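Local coordinates for protein ubiquitin-conjugating enzyme E2-21 kDa (Pichia angusta, PDB 5NL8) that probably takes activated ubiquitin from an E1 enzyme as a thioester and passes it to other proteins, supporting peroxisome biogenesis, at residues Leu93-Lys107 against Leu174-Glu186. Numbering follows the deposited sequence.
Sequences LQRKTSSGARKVCYK and LVHYYIAKYSAYE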
# COMPACT_ATOMS: atom_id res chain seq x y z
N LEU A 93 -1.79 -9.87 -18.15
CA LEU A 93 -0.53 -9.96 -17.40
C LEU A 93 -0.26 -11.38 -16.92
O LEU A 93 0.89 -11.81 -16.84
CB LEU A 93 -0.53 -9.00 -16.20
CG LEU A 93 -0.45 -7.50 -16.48
CD1 LEU A 93 -0.47 -6.71 -15.18
CD2 LEU A 93 0.81 -7.18 -17.27
N GLN A 94 -1.33 -12.10 -16.60
CA GLN A 94 -1.20 -13.45 -16.05
C GLN A 94 -0.72 -14.47 -17.08
O GLN A 94 -0.19 -15.52 -16.72
CB GLN A 94 -2.54 -13.90 -15.44
CG GLN A 94 -2.86 -13.24 -14.10
CD GLN A 94 -4.26 -13.55 -13.62
OE1 GLN A 94 -5.14 -13.88 -14.42
NE2 GLN A 94 -4.48 -13.44 -12.31
N ARG A 95 -0.89 -14.15 -18.36
CA ARG A 95 -0.47 -15.06 -19.43
C ARG A 95 1.01 -14.89 -19.77
O ARG A 95 1.55 -15.63 -20.59
CB ARG A 95 -1.32 -14.86 -20.68
CG ARG A 95 -2.77 -15.26 -20.52
CD ARG A 95 -3.60 -14.76 -21.69
NE ARG A 95 -5.01 -15.09 -21.54
CZ ARG A 95 -6.00 -14.35 -22.02
NH1 ARG A 95 -5.74 -13.23 -22.67
NH2 ARG A 95 -7.26 -14.73 -21.84
N LYS A 96 1.65 -13.90 -19.16
CA LYS A 96 3.07 -13.67 -19.38
C LYS A 96 3.88 -14.09 -18.17
O LYS A 96 5.11 -14.16 -18.22
CB LYS A 96 3.32 -12.19 -19.70
CG LYS A 96 2.82 -11.76 -21.07
CD LYS A 96 3.85 -10.90 -21.79
CE LYS A 96 3.75 -11.06 -23.30
NZ LYS A 96 3.65 -9.75 -24.00
N THR A 97 3.18 -14.39 -17.08
CA THR A 97 3.81 -14.66 -15.78
C THR A 97 4.72 -15.88 -15.78
O THR A 97 4.76 -16.65 -16.74
CB THR A 97 2.75 -14.86 -14.68
OG1 THR A 97 1.82 -15.87 -15.08
CG2 THR A 97 2.00 -13.57 -14.41
N SER A 98 5.46 -16.03 -14.69
CA SER A 98 6.28 -17.21 -14.46
C SER A 98 5.90 -17.82 -13.12
O SER A 98 5.44 -17.11 -12.22
CB SER A 98 7.77 -16.86 -14.49
OG SER A 98 8.05 -15.87 -15.47
N SER A 99 6.08 -19.13 -12.98
CA SER A 99 5.72 -19.82 -11.74
C SER A 99 6.78 -19.61 -10.66
O SER A 99 6.72 -20.25 -9.60
CB SER A 99 5.52 -21.31 -12.00
OG SER A 99 5.19 -22.00 -10.81
N GLY A 100 7.73 -18.73 -10.92
CA GLY A 100 8.78 -18.42 -9.95
C GLY A 100 9.10 -16.94 -9.89
O GLY A 100 10.18 -16.55 -9.44
N ALA A 101 8.17 -16.11 -10.34
CA ALA A 101 8.38 -14.67 -10.37
C ALA A 101 7.86 -13.99 -9.11
O ALA A 101 7.33 -14.64 -8.21
CB ALA A 101 7.71 -14.07 -11.61
N ARG A 102 8.04 -12.67 -9.05
CA ARG A 102 7.49 -11.86 -7.96
C ARG A 102 6.05 -11.50 -8.28
O ARG A 102 5.79 -10.70 -9.18
CB ARG A 102 8.33 -10.59 -7.77
CG ARG A 102 7.93 -9.73 -6.58
CD ARG A 102 9.04 -8.74 -6.23
NE ARG A 102 8.69 -7.37 -6.61
CZ ARG A 102 9.58 -6.42 -6.86
NH1 ARG A 102 9.17 -5.20 -7.20
NH2 ARG A 102 10.87 -6.68 -6.76
N LYS A 103 5.09 -12.09 -7.57
CA LYS A 103 3.70 -11.83 -7.90
C LYS A 103 3.06 -10.83 -6.93
O LYS A 103 3.27 -10.87 -5.72
CB LYS A 103 2.88 -13.13 -7.95
CG LYS A 103 2.70 -13.86 -6.63
CD LYS A 103 1.64 -14.96 -6.75
CE LYS A 103 1.48 -15.47 -8.18
NZ LYS A 103 0.31 -16.38 -8.34
N VAL A 104 2.29 -9.93 -7.52
CA VAL A 104 1.58 -8.88 -6.80
C VAL A 104 0.09 -8.99 -7.10
O VAL A 104 -0.30 -9.31 -8.23
CB VAL A 104 2.11 -7.49 -7.19
CG1 VAL A 104 1.42 -6.40 -6.40
CG2 VAL A 104 3.61 -7.42 -6.98
N CYS A 105 -0.74 -8.74 -6.10
CA CYS A 105 -2.18 -8.68 -6.28
C CYS A 105 -2.61 -7.28 -6.75
O CYS A 105 -2.20 -6.28 -6.16
CB CYS A 105 -2.91 -9.04 -4.99
SG CYS A 105 -4.71 -8.97 -5.13
N TYR A 106 -3.43 -7.22 -7.79
CA TYR A 106 -3.78 -5.93 -8.38
C TYR A 106 -5.24 -5.53 -8.16
O TYR A 106 -5.81 -4.78 -8.96
CB TYR A 106 -3.47 -5.94 -9.87
CG TYR A 106 -1.99 -5.92 -10.16
CD1 TYR A 106 -1.24 -4.77 -9.97
CD2 TYR A 106 -1.34 -7.06 -10.62
CE1 TYR A 106 0.11 -4.74 -10.22
CE2 TYR A 106 0.02 -7.04 -10.88
CZ TYR A 106 0.74 -5.88 -10.68
OH TYR A 106 2.09 -5.85 -10.94
N LYS A 107 -5.84 -6.03 -7.09
CA LYS A 107 -7.13 -5.56 -6.61
C LYS A 107 -7.04 -5.39 -5.09
O LYS A 107 -6.49 -6.26 -4.42
CB LYS A 107 -8.26 -6.52 -6.98
CG LYS A 107 -8.55 -6.65 -8.48
CD LYS A 107 -9.32 -5.45 -9.02
CE LYS A 107 -9.79 -5.71 -10.45
NZ LYS A 107 -10.47 -4.52 -11.05
N LEU A 174 -13.54 -13.01 1.07
CA LEU A 174 -13.50 -12.08 -0.05
C LEU A 174 -12.06 -11.68 -0.37
O LEU A 174 -11.61 -11.78 -1.52
CB LEU A 174 -14.35 -10.84 0.27
CG LEU A 174 -15.17 -10.23 -0.87
CD1 LEU A 174 -15.92 -11.30 -1.65
CD2 LEU A 174 -16.14 -9.21 -0.30
N VAL A 175 -11.32 -11.25 0.66
CA VAL A 175 -9.92 -10.86 0.47
C VAL A 175 -9.12 -12.02 -0.14
O VAL A 175 -8.39 -11.84 -1.11
CB VAL A 175 -9.26 -10.41 1.79
CG1 VAL A 175 -7.82 -10.01 1.55
CG2 VAL A 175 -10.03 -9.24 2.39
N HIS A 176 -9.29 -13.21 0.43
CA HIS A 176 -8.65 -14.42 -0.08
C HIS A 176 -9.00 -14.66 -1.55
O HIS A 176 -8.14 -15.04 -2.35
CB HIS A 176 -9.05 -15.65 0.75
CG HIS A 176 -8.39 -15.71 2.09
ND1 HIS A 176 -8.79 -16.60 3.08
CD2 HIS A 176 -7.36 -15.01 2.62
CE1 HIS A 176 -8.03 -16.43 4.14
NE2 HIS A 176 -7.15 -15.48 3.89
N TYR A 177 -10.26 -14.43 -1.91
CA TYR A 177 -10.70 -14.59 -3.29
C TYR A 177 -9.94 -13.67 -4.24
O TYR A 177 -9.41 -14.12 -5.27
CB TYR A 177 -12.20 -14.33 -3.42
CG TYR A 177 -12.70 -14.31 -4.85
CD1 TYR A 177 -12.85 -15.49 -5.58
CD2 TYR A 177 -13.04 -13.12 -5.48
CE1 TYR A 177 -13.31 -15.48 -6.88
CE2 TYR A 177 -13.50 -13.10 -6.79
CZ TYR A 177 -13.63 -14.29 -7.48
OH TYR A 177 -14.09 -14.28 -8.78
N TYR A 178 -9.87 -12.39 -3.90
CA TYR A 178 -9.18 -11.47 -4.79
C TYR A 178 -7.67 -11.74 -4.84
O TYR A 178 -7.06 -11.62 -5.90
CB TYR A 178 -9.47 -10.02 -4.40
CG TYR A 178 -10.84 -9.58 -4.88
CD1 TYR A 178 -11.03 -9.11 -6.17
CD2 TYR A 178 -11.95 -9.67 -4.05
CE1 TYR A 178 -12.28 -8.73 -6.62
CE2 TYR A 178 -13.21 -9.29 -4.49
CZ TYR A 178 -13.37 -8.82 -5.77
OH TYR A 178 -14.62 -8.45 -6.20
N ILE A 179 -7.09 -12.14 -3.72
CA ILE A 179 -5.67 -12.53 -3.70
C ILE A 179 -5.41 -13.72 -4.62
O ILE A 179 -4.44 -13.74 -5.38
CB ILE A 179 -5.20 -12.88 -2.27
CG1 ILE A 179 -5.13 -11.63 -1.40
CG2 ILE A 179 -3.82 -13.55 -2.31
CD1 ILE A 179 -4.65 -11.90 0.00
N ALA A 180 -6.30 -14.71 -4.57
CA ALA A 180 -6.11 -15.93 -5.33
C ALA A 180 -6.38 -15.76 -6.82
O ALA A 180 -5.77 -16.45 -7.65
CB ALA A 180 -6.99 -17.03 -4.76
N LYS A 181 -7.27 -14.85 -7.18
CA LYS A 181 -7.69 -14.75 -8.58
C LYS A 181 -7.09 -13.60 -9.38
O LYS A 181 -7.02 -13.67 -10.61
CB LYS A 181 -9.22 -14.67 -8.65
CG LYS A 181 -9.89 -16.03 -8.65
CD LYS A 181 -9.26 -16.93 -9.71
CE LYS A 181 -10.09 -18.18 -9.94
NZ LYS A 181 -9.46 -19.07 -10.96
N TYR A 182 -6.65 -12.54 -8.70
CA TYR A 182 -6.23 -11.34 -9.41
C TYR A 182 -4.77 -10.93 -9.17
O TYR A 182 -4.46 -9.75 -9.04
CB TYR A 182 -7.16 -10.18 -9.02
CG TYR A 182 -8.57 -10.34 -9.55
CD1 TYR A 182 -8.90 -9.91 -10.83
CD2 TYR A 182 -9.56 -10.93 -8.78
CE1 TYR A 182 -10.19 -10.05 -11.32
CE2 TYR A 182 -10.85 -11.08 -9.26
CZ TYR A 182 -11.15 -10.64 -10.53
OH TYR A 182 -12.44 -10.78 -11.02
N SER A 183 -3.87 -11.92 -9.14
CA SER A 183 -2.45 -11.67 -8.93
C SER A 183 -1.62 -12.03 -10.16
O SER A 183 -1.94 -12.98 -10.87
CB SER A 183 -1.93 -12.46 -7.72
OG SER A 183 -2.50 -11.99 -6.51
N ALA A 184 -0.54 -11.28 -10.40
CA ALA A 184 0.31 -11.51 -11.57
C ALA A 184 1.74 -11.05 -11.31
O ALA A 184 2.00 -10.43 -10.29
CB ALA A 184 -0.27 -10.81 -12.78
N TYR A 185 2.65 -11.33 -12.23
CA TYR A 185 4.06 -10.99 -12.06
C TYR A 185 4.30 -9.48 -11.95
O TYR A 185 3.36 -8.68 -12.07
CB TYR A 185 4.88 -11.55 -13.22
CG TYR A 185 4.82 -10.72 -14.49
CD1 TYR A 185 5.96 -10.15 -15.03
CD2 TYR A 185 3.61 -10.52 -15.15
CE1 TYR A 185 5.91 -9.39 -16.18
CE2 TYR A 185 3.55 -9.76 -16.31
CZ TYR A 185 4.71 -9.20 -16.82
OH TYR A 185 4.65 -8.44 -17.97
N GLU A 186 5.56 -9.10 -11.72
CA GLU A 186 5.98 -7.70 -11.69
C GLU A 186 5.29 -6.90 -10.59
O GLU A 186 5.92 -6.07 -9.93
CB GLU A 186 5.73 -7.04 -13.06
CG GLU A 186 5.14 -5.65 -12.98
CD GLU A 186 4.80 -5.11 -14.35
OE1 GLU A 186 5.40 -5.57 -15.34
OE2 GLU A 186 3.91 -4.23 -14.44
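A short antiparallel beta ladder pairs Val104 with Ala184 and Cys105 with Ser183, structural packing within the UBC core, away from the predicted active site, that pins the chain's C-terminal end to the loop after helix 87-94. Val104 and Ala184 form its hydrogen-bonded pair: Val104 N reaches Ala184 O at 2.8 Å and Ala184 N returns to Val104 O at 2.9 Å. Tyr106 N adds a nearly straight bond to Tyr182 O (3.0 Å, 175° at the hydrogen). In the non-hydrogen-bonded pair, Ser183 OG lies 3.3 Å from Cys105 CB and donates to Ile179 O, linking the strand back to the helix it follows. Gln94 bridges the junction at Tyr182, the first residue to leave helical geometry. Its extended chain (chi2 172°) carries NE2 to both Lys181 O (3.1 Å) and Ser183 O (3.0 Å); both acceptors lie close to the amide plane, which should hold the amide's rotation, although NE2 stands above each carbonyl plane. Beyond the ladder, Leu93 CD2 approaches Tyr185 CE2, the side chains crossing at about a right angle; Thr97 CG2 also meets that ring, less certainly, being poorly ordered. Helix 87-94 flanks the ladder, its Ile90 touching Tyr106 and Tyr182; on strand 62-68, Trp63 touches Cys105 and also Ile179, the latter on helix 168-181.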